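Local structure of malate dehydrogenase (Aeropyrum pernix, 2D4A) at residues Tyr62-Gly67 with Lys102-Ala107; Met126-Thr130 with Pro304-Glu308; Gly139-Ile143 with Gly228-Thr232; Tyr254-Ile259 with Phe288-Val292. The protein catalyses the reversible oxidation of (S)-malate to oxaloacetate, using either NAD or NADP as the coenzyme. All coordinates share one frame; numbering follows the deposited sequence.

Interaction 1 (Tyr62-Gly67 with Lys102-Ala107)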
loop_
_atom_site.group_PDB
_atom_site.type_symbol
_atom_site.label_atom_id
_atom_site.label_comp_id
_atom_site.label_asym_id
_atom_site.label_seq_id
_atom_site.Cartn_x
_atom_site.Cartn_y
_atom_site.Cartn_z
ATOM N N TYR B 62 13.990 29.309 0.269
ATOM C CA TYR B 62 14.716 28.286 1.025
ATOM C C TYR B 62 14.510 28.327 2.527
ATOM O O TYR B 62 14.902 27.397 3.233
ATOM C CB TYR B 62 16.215 28.371 0.740
ATOM C CG TYR B 62 16.585 27.934 -0.649
ATOM C CD1 TYR B 62 16.775 26.590 -0.955
ATOM C CD2 TYR B 62 16.707 28.862 -1.666
ATOM C CE1 TYR B 62 17.075 26.188 -2.251
ATOM C CE2 TYR B 62 17.004 28.476 -2.956
ATOM C CZ TYR B 62 17.186 27.148 -3.248
ATOM O OH TYR B 62 17.465 26.786 -4.542
ATOM N N GLU B 63 13.916 29.406 3.020
ATOM C CA GLU B 63 13.660 29.534 4.449
ATOM C C GLU B 63 12.470 28.680 4.862
ATOM O O GLU B 63 12.218 28.490 6.048
ATOM C CB GLU B 63 13.387 30.990 4.810
ATOM C CG GLU B 63 14.627 31.842 4.903
ATOM C CD GLU B 63 14.525 33.088 4.058
ATOM O OE1 GLU B 63 14.977 34.164 4.529
ATOM O OE2 GLU B 63 14.005 32.984 2.918
ATOM N N ASP B 64 11.741 28.158 3.881
ATOM C CA ASP B 64 10.587 27.331 4.186
ATOM C C ASP B 64 10.916 25.872 4.430
ATOM O O ASP B 64 10.010 25.048 4.429
ATOM C CB ASP B 64 9.555 27.410 3.069
ATOM C CG ASP B 64 9.025 28.800 2.876
ATOM O OD1 ASP B 64 9.054 29.584 3.847
ATOM O OD2 ASP B 64 8.566 29.111 1.764
ATOM N N MET B 65 12.192 25.549 4.638
ATOM C CA MET B 65 12.594 24.165 4.876
ATOM C C MET B 65 12.927 23.905 6.336
ATOM O O MET B 65 13.352 22.806 6.685
ATOM C CB MET B 65 13.813 23.790 4.015
ATOM C CG MET B 65 15.169 24.183 4.624
ATOM S SD MET B 65 16.690 23.592 3.766
ATOM C CE MET B 65 17.095 24.999 2.713
ATOM N N ARG B 66 12.750 24.909 7.189
ATOM C CA ARG B 66 13.062 24.735 8.606
ATOM C C ARG B 66 12.010 23.843 9.252
ATOM O O ARG B 66 10.814 23.984 9.000
ATOM C CB ARG B 66 13.100 26.088 9.306
ATOM C CG ARG B 66 11.748 26.722 9.425
ATOM C CD ARG B 66 11.834 28.213 9.308
ATOM N NE ARG B 66 10.497 28.770 9.188
ATOM C CZ ARG B 66 10.241 30.033 8.887
ATOM N NH1 ARG B 66 11.241 30.880 8.670
ATOM N NH2 ARG B 66 8.982 30.441 8.798
ATOM N N GLY B 67 12.457 22.921 10.088
ATOM C CA GLY B 67 11.520 22.021 10.718
ATOM C C GLY B 67 11.459 20.704 9.973
ATOM O O GLY B 67 10.638 19.850 10.307
ATOM N N LYS B 102 22.364 26.981 2.522
ATOM C CA LYS B 102 20.945 27.111 2.848
ATOM C C LYS B 102 20.591 26.093 3.927
ATOM O O LYS B 102 19.957 26.440 4.924
ATOM C CB LYS B 102 20.069 26.859 1.617
ATOM C CG LYS B 102 20.490 27.611 0.374
ATOM C CD LYS B 102 20.468 29.093 0.599
ATOM C CE LYS B 102 21.154 29.818 -0.524
ATOM N NZ LYS B 102 21.523 31.182 -0.047
ATOM N N ILE B 103 20.997 24.837 3.721
ATOM C CA ILE B 103 20.727 23.762 4.689
ATOM C C ILE B 103 21.319 24.149 6.051
ATOM O O ILE B 103 20.663 24.023 7.084
ATOM C CB ILE B 103 21.366 22.382 4.251
ATOM C CG1 ILE B 103 20.760 21.882 2.928
ATOM C CG2 ILE B 103 21.170 21.341 5.346
ATOM C CD1 ILE B 103 19.280 21.570 2.986
ATOM N N LYS B 104 22.562 24.629 6.026
ATOM C CA LYS B 104 23.301 25.032 7.220
ATOM C C LYS B 104 22.597 26.090 8.067
ATOM O O LYS B 104 22.746 26.112 9.291
ATOM C CB LYS B 104 24.701 25.532 6.811
ATOM C CG LYS B 104 25.627 25.856 7.983
ATOM C CD LYS B 104 27.097 25.505 7.718
ATOM C CE LYS B 104 27.946 26.738 7.493
ATOM N NZ LYS B 104 27.572 27.366 6.192
ATOM N N ALA B 105 21.821 26.951 7.413
ATOM C CA ALA B 105 21.106 28.031 8.085
ATOM C C ALA B 105 19.650 27.754 8.471
ATOM O O ALA B 105 19.152 28.321 9.451
ATOM C CB ALA B 105 21.170 29.286 7.224
ATOM N N TYR B 106 18.969 26.882 7.730
ATOM C CA TYR B 106 17.559 26.614 8.013
ATOM C C TYR B 106 17.171 25.213 8.453
ATOM O O TYR B 106 16.043 25.013 8.901
ATOM C CB TYR B 106 16.714 26.991 6.798
ATOM C CG TYR B 106 17.078 28.330 6.215
ATOM C CD1 TYR B 106 16.939 29.496 6.960
ATOM C CD2 TYR B 106 17.574 28.432 4.918
ATOM C CE1 TYR B 106 17.282 30.729 6.428
ATOM C CE2 TYR B 106 17.919 29.659 4.378
ATOM C CZ TYR B 106 17.770 30.804 5.138
ATOM O OH TYR B 106 18.103 32.019 4.592
ATOM N N ALA B 107 18.080 24.250 8.337
ATOM C CA ALA B 107 17.757 22.885 8.735
ATOM C C ALA B 107 18.924 22.141 9.374
ATOM O O ALA B 107 19.260 21.025 8.970
ATOM C CB ALA B 107 17.226 22.108 7.543
#
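Tyr106 lays its ring against the backbone at Glu63, and this CH-pi contact leads the interface. Glu63 CA stands 4.0 Å from the centroid of the Tyr106 ring, above its middle and just 7° off the normal. CG of the same glutamate continues over that face toward the hydroxyl end, while Ala105 CB, from the ring's own helix, covers the opposite face. In a second CH-pi contact Lys102 offers CG to one face of the Tyr62 ring, 4.3 Å from its centroid and nearer the rim. Only the lysine's first methylenes take part, because the chain bends at chi2 (-60°) and carries the amine away.

The apolar contacts gather on Met65, whose flexible, unbranched chain crosses Lys102, Ile103 and Tyr106 at roughly right angles. Its SD meets Ile103 CD1 and, at 4.1 Å, Ala107 CB; a bend at chi3 (95°) turns CE toward Lys102 CB, 3.7 Å away. Met65 CG lies 3.9 Å from Tyr106 CB. The main chains add a CA-H...O contact between Arg66 CA and Tyr106 O at 3.0 Å. An alanine in place of Tyr106 would strip away the ring and is likely to open a gap between Glu63 and the helix.

Met65 also rests on Thr3 and Ile29, so the end of helix 86-106 and the loop before strand 70-73 are joined beside strands 2-5 and 26-29 of the Rossmann sheet. The chemistry is dispersion and CH-pi contact without hydrogen bonds between the segments, which implies cohesion through shape, with the charged ends of Glu63 and Lys102 kept at the margin.

Interaction 2 (Met126-Thr130 with Pro304-Glu308)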
loop_
_atom_site.group_PDB
_atom_site.type_symbol
_atom_site.label_atom_id
_atom_site.label_comp_id
_atom_site.label_asym_id
_atom_site.label_seq_id
_atom_site.Cartn_x
_atom_site.Cartn_y
_atom_site.Cartn_z
ATOM N N MET B 126 29.382 18.433 0.141
ATOM C CA MET B 126 28.247 18.732 1.017
ATOM C C MET B 126 28.596 18.508 2.503
ATOM O O MET B 126 28.172 19.271 3.373
ATOM C CB MET B 126 27.047 17.862 0.613
ATOM C CG MET B 126 25.792 18.083 1.447
ATOM S SD MET B 126 25.114 19.731 1.263
ATOM C CE MET B 126 24.196 19.513 -0.250
ATOM N N TYR B 127 29.364 17.456 2.772
ATOM C CA TYR B 127 29.792 17.119 4.124
ATOM C C TYR B 127 30.690 18.204 4.710
ATOM O O TYR B 127 30.536 18.605 5.861
ATOM C CB TYR B 127 30.558 15.797 4.117
ATOM C CG TYR B 127 31.310 15.543 5.403
ATOM C CD1 TYR B 127 30.629 15.241 6.581
ATOM C CD2 TYR B 127 32.699 15.663 5.460
ATOM C CE1 TYR B 127 31.307 15.071 7.787
ATOM C CE2 TYR B 127 33.389 15.493 6.664
ATOM C CZ TYR B 127 32.684 15.200 7.817
ATOM O OH TYR B 127 33.353 15.048 9.002
ATOM N N LYS B 128 31.636 18.671 3.904
ATOM C CA LYS B 128 32.574 19.699 4.320
ATOM C C LYS B 128 31.924 21.062 4.492
ATOM O O LYS B 128 32.225 21.784 5.441
ATOM C CB LYS B 128 33.696 19.835 3.294
ATOM C CG LYS B 128 34.625 18.657 3.197
ATOM C CD LYS B 128 35.450 18.509 4.449
ATOM C CE LYS B 128 36.550 17.486 4.231
ATOM N NZ LYS B 128 37.268 17.146 5.491
ATOM N N LYS B 129 31.028 21.410 3.574
ATOM C CA LYS B 129 30.369 22.714 3.593
ATOM C C LYS B 129 29.271 22.921 4.618
ATOM O O LYS B 129 29.067 24.039 5.079
ATOM C CB LYS B 129 29.806 23.034 2.204
ATOM C CG LYS B 129 30.855 23.249 1.131
ATOM C CD LYS B 129 31.802 24.374 1.517
ATOM C CE LYS B 129 32.889 24.592 0.469
ATOM N NZ LYS B 129 33.840 25.660 0.895
ATOM N N THR B 130 28.554 21.857 4.970
ATOM C CA THR B 130 27.466 21.977 5.934
ATOM C C THR B 130 27.958 22.037 7.369
ATOM O O THR B 130 27.385 22.743 8.192
ATOM C CB THR B 130 26.462 20.800 5.836
ATOM O OG1 THR B 130 27.145 19.567 6.090
ATOM C CG2 THR B 130 25.810 20.754 4.468
ATOM N N PRO B 304 40.055 24.036 -4.740
ATOM C CA PRO B 304 40.207 24.068 -3.277
ATOM C C PRO B 304 39.040 24.760 -2.579
ATOM O O PRO B 304 38.718 24.456 -1.433
ATOM C CB PRO B 304 41.524 24.811 -3.083
ATOM C CG PRO B 304 42.302 24.426 -4.310
ATOM C CD PRO B 304 41.256 24.576 -5.400
ATOM N N GLN B 305 38.414 25.693 -3.287
ATOM C CA GLN B 305 37.275 26.439 -2.771
ATOM C C GLN B 305 36.119 25.503 -2.449
ATOM O O GLN B 305 35.489 25.616 -1.401
ATOM C CB GLN B 305 36.797 27.441 -3.816
ATOM C CG GLN B 305 37.896 28.262 -4.448
ATOM C CD GLN B 305 37.522 28.734 -5.839
ATOM O OE1 GLN B 305 36.472 29.348 -6.039
ATOM N NE2 GLN B 305 38.382 28.447 -6.812
ATOM N N LEU B 306 35.851 24.572 -3.359
ATOM C CA LEU B 306 34.738 23.647 -3.199
ATOM C C LEU B 306 35.036 22.404 -2.374
ATOM O O LEU B 306 34.116 21.694 -1.975
ATOM C CB LEU B 306 34.204 23.251 -4.577
ATOM C CG LEU B 306 33.780 24.435 -5.461
ATOM C CD1 LEU B 306 33.326 23.933 -6.819
ATOM C CD2 LEU B 306 32.662 25.217 -4.783
ATOM N N ARG B 307 36.308 22.133 -2.112
ATOM C CA ARG B 307 36.651 20.963 -1.318
ATOM C C ARG B 307 37.385 21.340 -0.035
ATOM O O ARG B 307 37.519 20.508 0.864
ATOM C CB ARG B 307 37.501 19.983 -2.140
ATOM C CG ARG B 307 38.913 20.455 -2.459
ATOM C CD ARG B 307 39.683 19.363 -3.185
ATOM N NE ARG B 307 41.127 19.564 -3.106
ATOM C CZ ARG B 307 41.841 20.290 -3.960
ATOM N NH1 ARG B 307 41.252 20.892 -4.981
ATOM N NH2 ARG B 307 43.149 20.425 -3.787
ATOM N N GLU B 308 37.852 22.590 0.038
ATOM C CA GLU B 308 38.590 23.130 1.189
ATOM C C GLU B 308 40.093 23.068 0.966
ATOM O O GLU B 308 40.558 22.444 0.011
ATOM C CB GLU B 308 38.241 22.378 2.474
ATOM C CG GLU B 308 36.767 22.389 2.801
ATOM C CD GLU B 308 36.181 23.773 2.748
ATOM O OE1 GLU B 308 36.189 24.386 1.659
ATOM O OE2 GLU B 308 35.717 24.252 3.802
#
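Lys129 spans the space to Gln305 and Glu308, tying the end of helix 119-130, in the Rossmann-type NAD-binding domain, to the short helix 304-307 that closes the chain. The close part is this lysine alone. Its chain bends once, at chi2 (-58°), then runs straight, bringing NZ to two acceptors. Gln305 O takes a hydrogen bond of 2.8 Å from Lys129 NZ, nearly head-on to its C=O (174°). Because the chain stops at Glu308, there is no residue four places on to offer this carbonyl an N-H, and a lysine suits the vacancy; its charge probably also meets the negative end of the helix favourably. The second acceptor is the side-chain carboxylate of Glu308, held in a salt bridge.

Beside this grip the packing is loose. Lys128 CB comes only within 4.0 Å of Glu308 CG, and Lys128 CG within 4.2 Å of Arg307 O. The amine of Lys128 turns elsewhere, hydrogen-bonding the hydroxyl of Tyr249, with a long, weak ion pair to Asp258. Gln305 and Glu308 lie on the solvent side, whereas Leu306 points away from the 126-130 segment and is buried on Ala93 and Asn94 of helix 86-106. In the salt bridge Lys129 NZ approaches Glu308 OE1 at 2.8 Å from above the carboxylate plane, 40° out of it.

Interaction 3 (Gly139-Ile143 with Gly228-Thr232)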
loop_
_atom_site.group_PDB
_atom_site.type_symbol
_atom_site.label_atom_id
_atom_site.label_comp_id
_atom_site.label_asym_id
_atom_site.label_seq_id
_atom_site.Cartn_x
_atom_site.Cartn_y
_atom_site.Cartn_z
ATOM N N GLY B 139 24.963 10.076 0.808
ATOM C CA GLY B 139 24.925 10.077 -0.644
ATOM C C GLY B 139 24.245 8.787 -1.072
ATOM O O GLY B 139 24.610 7.719 -0.591
ATOM N N PHE B 140 23.283 8.757 -1.976
ATOM C CA PHE B 140 22.655 7.520 -2.496
ATOM C C PHE B 140 23.435 6.913 -3.633
ATOM O O PHE B 140 23.736 7.628 -4.612
ATOM C CB PHE B 140 21.225 7.944 -2.927
ATOM C CG PHE B 140 20.400 6.844 -3.512
ATOM C CD1 PHE B 140 19.638 6.004 -2.731
ATOM C CD2 PHE B 140 20.452 6.644 -4.894
ATOM C CE1 PHE B 140 18.935 4.961 -3.313
ATOM C CE2 PHE B 140 19.748 5.615 -5.472
ATOM C CZ PHE B 140 18.982 4.779 -4.683
ATOM N N SER B 141 23.911 5.679 -3.493
ATOM C CA SER B 141 24.641 4.935 -4.519
ATOM C C SER B 141 24.418 3.463 -4.541
ATOM O O SER B 141 23.910 2.785 -5.484
ATOM C CB SER B 141 26.147 5.232 -4.374
ATOM O OG SER B 141 26.627 4.967 -3.078
ATOM N N GLY B 142 24.693 2.773 -3.492
ATOM C CA GLY B 142 24.618 1.324 -3.344
ATOM C C GLY B 142 23.282 0.619 -3.548
ATOM O O GLY B 142 23.232 -0.449 -4.165
ATOM N N ILE B 143 22.200 1.187 -3.025
ATOM C CA ILE B 143 20.884 0.578 -3.179
ATOM C C ILE B 143 20.635 0.375 -4.668
ATOM O O ILE B 143 20.384 -0.747 -5.103
ATOM C CB ILE B 143 19.766 1.469 -2.544
ATOM C CG1 ILE B 143 19.880 1.422 -1.018
ATOM C CG2 ILE B 143 18.372 1.003 -2.987
ATOM C CD1 ILE B 143 19.014 2.443 -0.305
ATOM N N GLY B 228 15.020 4.851 -4.891
ATOM C CA GLY B 228 16.038 4.657 -3.886
ATOM C C GLY B 228 15.783 5.557 -2.703
ATOM O O GLY B 228 16.001 5.169 -1.548
ATOM N N LEU B 229 15.316 6.769 -2.980
ATOM C CA LEU B 229 15.034 7.707 -1.899
ATOM C C LEU B 229 13.834 7.274 -1.062
ATOM O O LEU B 229 13.806 7.496 0.152
ATOM C CB LEU B 229 14.824 9.117 -2.455
ATOM C CG LEU B 229 16.108 9.729 -3.027
ATOM C CD1 LEU B 229 15.843 11.170 -3.410
ATOM C CD2 LEU B 229 17.235 9.657 -1.996
ATOM N N VAL B 230 12.858 6.637 -1.708
ATOM C CA VAL B 230 11.656 6.157 -1.021
ATOM C C VAL B 230 12.055 5.201 0.120
ATOM O O VAL B 230 11.577 5.326 1.254
ATOM C CB VAL B 230 10.694 5.438 -2.025
ATOM C CG1 VAL B 230 9.491 4.835 -1.303
ATOM C CG2 VAL B 230 10.222 6.426 -3.065
ATOM N N LEU B 231 12.944 4.258 -0.191
ATOM C CA LEU B 231 13.421 3.291 0.792
ATOM C C LEU B 231 14.111 4.008 1.947
ATOM O O LEU B 231 13.795 3.795 3.124
ATOM C CB LEU B 231 14.399 2.304 0.148
ATOM C CG LEU B 231 13.817 1.268 -0.805
ATOM C CD1 LEU B 231 14.912 0.276 -1.161
ATOM C CD2 LEU B 231 12.647 0.551 -0.156
ATOM N N THR B 232 15.067 4.858 1.596
ATOM C CA THR B 232 15.810 5.635 2.574
ATOM C C THR B 232 14.851 6.350 3.521
ATOM O O THR B 232 15.023 6.306 4.737
ATOM C CB THR B 232 16.686 6.670 1.868
ATOM O OG1 THR B 232 17.575 5.992 0.971
ATOM C CG2 THR B 232 17.489 7.472 2.877
#
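Ile143 and Leu231 meet through branch methyls, with CG2 of Ile143 4.0 Å from CD1 of Leu231 as the two chains pass at a slant. The other arm of the isoleucine lies by the helix, its CD1 4.0 Å from the side-chain OG1 of Thr232 and 4.2 Å from the backbone O of Gly228. Branching at CB thus lets one residue serve two partners. Phe140 completes the first shell. Its CG is anti to the backbone N (chi1 179°), which carries the ring across to the main chain at Gly228, where the modelled spacing is too tight to be trusted in detail. A side chain at Gly228 would point toward the Phe140 segment, consistent with glycine here, though the doubtful ring position limits the argument. Thr232 OG1 lies at the ring's edge, near its plane, 4.2 Å from Phe140 CD1, and Leu229 CD2 is 4.4 Å from that same carbon.

Farther out, Thr232 OG1 is hydrogen-bonded to Tyr246 OH, so this buried hydroxyl is satisfied, and Tyr244 and Tyr246 of strand 242-251 pack against Ile143. Glu49 of the second subunit packs on both Phe140 and Ile143, bringing the subunit interface up to the contact.

Leu229 reaches the side chain of Thr115, a probable NADP(+)-binding residue, and Ser141 touches the probable proton acceptor His172. The whole belongs to the domain junction of the lactate/malate dehydrogenase fold, where the last strand of the Rossmann sheet leads into helix 142-157 and helix 223-237 packs alongside.

Interaction 4 (Tyr254-Ile259 with Phe288-Val292)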
loop_
_atom_site.group_PDB
_atom_site.type_symbol
_atom_site.label_atom_id
_atom_site.label_comp_id
_atom_site.label_asym_id
_atom_site.label_seq_id
_atom_site.Cartn_x
_atom_site.Cartn_y
_atom_site.Cartn_z
ATOM N N TYR B 254 36.980 0.263 7.282
ATOM C CA TYR B 254 37.738 -0.299 6.174
ATOM C C TYR B 254 39.153 0.268 6.170
ATOM O O TYR B 254 39.866 0.165 5.178
ATOM C CB TYR B 254 37.042 -0.024 4.834
ATOM C CG TYR B 254 35.763 -0.807 4.672
ATOM C CD1 TYR B 254 34.581 -0.379 5.270
ATOM C CD2 TYR B 254 35.751 -2.018 3.981
ATOM C CE1 TYR B 254 33.419 -1.136 5.191
ATOM C CE2 TYR B 254 34.597 -2.786 3.894
ATOM C CZ TYR B 254 33.433 -2.337 4.506
ATOM O OH TYR B 254 32.288 -3.097 4.447
ATOM N N GLY B 255 39.844 0.966 7.272
ATOM C CA GLY B 255 41.178 1.528 7.402
ATOM C C GLY B 255 41.459 2.762 6.570
ATOM O O GLY B 255 42.615 3.040 6.242
ATOM N N TYR B 256 40.433 3.407 6.227
ATOM C CA TYR B 256 40.524 4.644 5.434
ATOM C C TYR B 256 39.882 5.770 6.217
ATOM O O TYR B 256 38.955 5.502 7.005
ATOM C CB TYR B 256 39.810 4.448 4.089
ATOM C CG TYR B 256 40.542 3.488 3.169
ATOM C CD1 TYR B 256 41.658 3.975 2.455
ATOM C CD2 TYR B 256 40.093 2.215 2.918
ATOM C CE1 TYR B 256 42.360 3.101 1.629
ATOM C CE2 TYR B 256 40.765 1.386 2.054
ATOM C CZ TYR B 256 41.919 1.794 1.456
ATOM O OH TYR B 256 42.587 0.993 0.558
ATOM N N ASN B 257 40.115 6.994 5.802
ATOM C CA ASN B 257 39.501 8.146 6.473
ATOM C C ASN B 257 39.666 9.375 5.620
ATOM O O ASN B 257 40.532 9.429 4.739
ATOM C CB ASN B 257 39.972 8.319 7.898
ATOM C CG ASN B 257 41.437 8.580 8.100
ATOM O OD1 ASN B 257 42.295 7.709 8.093
ATOM N ND2 ASN B 257 41.778 9.870 8.223
ATOM N N ASP B 258 39.048 10.415 5.993
ATOM C CA ASP B 258 39.211 11.610 5.128
ATOM C C ASP B 258 39.104 11.186 3.697
ATOM O O ASP B 258 39.601 11.641 2.703
ATOM C CB ASP B 258 40.434 12.415 5.485
ATOM C CG ASP B 258 40.446 13.759 4.749
ATOM O OD1 ASP B 258 39.541 14.603 5.018
ATOM O OD2 ASP B 258 41.352 14.026 3.953
ATOM N N ILE B 259 37.827 10.524 3.352
ATOM C CA ILE B 259 37.398 10.133 1.974
ATOM C C ILE B 259 35.980 9.561 2.008
ATOM O O ILE B 259 35.492 9.175 3.067
ATOM C CB ILE B 259 38.394 9.101 1.371
ATOM C CG1 ILE B 259 38.131 8.959 -0.136
ATOM C CG2 ILE B 259 38.269 7.759 2.080
ATOM C CD1 ILE B 259 38.166 10.299 -0.908
ATOM N N PHE B 288 38.680 -2.557 -3.451
ATOM C CA PHE B 288 38.141 -1.478 -2.634
ATOM C C PHE B 288 39.132 -0.317 -2.632
ATOM O O PHE B 288 38.760 0.855 -2.730
ATOM C CB PHE B 288 37.920 -1.951 -1.197
ATOM C CG PHE B 288 37.270 -0.925 -0.325
ATOM C CD1 PHE B 288 35.899 -0.721 -0.385
ATOM C CD2 PHE B 288 38.036 -0.109 0.499
ATOM C CE1 PHE B 288 35.302 0.284 0.364
ATOM C CE2 PHE B 288 37.452 0.896 1.250
ATOM C CZ PHE B 288 36.085 1.095 1.181
ATOM N N ASP B 289 40.404 -0.672 -2.500
ATOM C CA ASP B 289 41.495 0.286 -2.472
ATOM C C ASP B 289 41.506 1.109 -3.755
ATOM O O ASP B 289 41.792 2.309 -3.744
ATOM C CB ASP B 289 42.806 -0.473 -2.304
ATOM C CG ASP B 289 43.982 0.434 -2.135
ATOM O OD1 ASP B 289 43.928 1.324 -1.257
ATOM O OD2 ASP B 289 44.975 0.256 -2.877
ATOM N N GLU B 290 41.185 0.454 -4.863
ATOM C CA GLU B 290 41.145 1.128 -6.146
ATOM C C GLU B 290 39.937 2.050 -6.212
ATOM O O GLU B 290 40.013 3.147 -6.763
ATOM C CB GLU B 290 41.125 0.095 -7.275
ATOM C CG GLU B 290 42.519 -0.414 -7.617
ATOM C CD GLU B 290 42.512 -1.625 -8.518
ATOM O OE1 GLU B 290 41.635 -1.709 -9.402
ATOM O OE2 GLU B 290 43.398 -2.489 -8.355
ATOM N N ALA B 291 38.827 1.612 -5.631
ATOM C CA ALA B 291 37.619 2.429 -5.615
ATOM C C ALA B 291 37.894 3.721 -4.854
ATOM O O ALA B 291 37.451 4.788 -5.258
ATOM C CB ALA B 291 36.485 1.668 -4.951
ATOM N N VAL B 292 38.625 3.613 -3.747
ATOM C CA VAL B 292 38.950 4.780 -2.929
ATOM C C VAL B 292 39.827 5.769 -3.676
ATOM O O VAL B 292 39.781 6.966 -3.405
ATOM C CB VAL B 292 39.697 4.383 -1.639
ATOM C CG1 VAL B 292 40.036 5.630 -0.837
ATOM C CG2 VAL B 292 38.853 3.429 -0.811
#
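Tyr254 and Phe288 form an offset stack, their centroids 4.9 Å apart and their planes at 25°, with Tyr254 CD2 above the centre of one Phe288 face. At the edge of the phenylalanine ring, in its plane, comes Tyr256, whose CD2 is 3.4 Å from Phe288 CE2; these two rings are inclined to one another and make neither a stack nor a T. Tyr256 has its own cover: Val292 CG2 lies over one face in a CH-pi contact, 4.0 Å from the centroid and 7° off the normal. Near the plane of that ring the carboxylate of Asp289 lies by the hydroxyl, but the modelled separation is too short to support any bond.

Val292 works as a fork. With CG1 anti to its backbone N (chi1 179°), CG2 is left for the Tyr256 face while CG1 meets Ile259 CG1 at 3.9 Å. Phe288 and Val292 stand one helical turn apart and so both face the loop. A leucine in place of Phe288 would remove the flat ring, and probably Tyr254 would lose its stacking partner and the edge contact with Tyr256 would be weakened.

Tyr254 is tethered beyond the cluster, its OH hydrogen-bonding Ile276 O and Leu278 N. A G1 beta bulge at Gly255 and Tyr256, with positive phi at the glycine, probably helps to bring both tyrosines toward the helix. The contact thus seats helix 282-300 of the C-terminal domain against the loop joining strands 242-251 and 260-268, with Phe288 reaching on to Ala261 and Val263 of the latter strand.

Interaction 3 is the core contact, buried near the middle of the chain, largely nonpolar and reached by a second subunit. Interactions 1 and 4 are partly buried and lie in different domains, about 32 Å between centres; both dock a loop on a helix with aromatic rings, through CH-pi contacts in 1 and added ring stacking in 4. Interaction 2, at the surface, relies instead on a lysine's salt bridge and its hydrogen bond to a carbonyl. It closes a chain loop within which 3 and 4 are nested, and adjoins two others: Lys104 of interaction 1 lies close to the end of helix 119-130, and Lys128 links it to interaction 4.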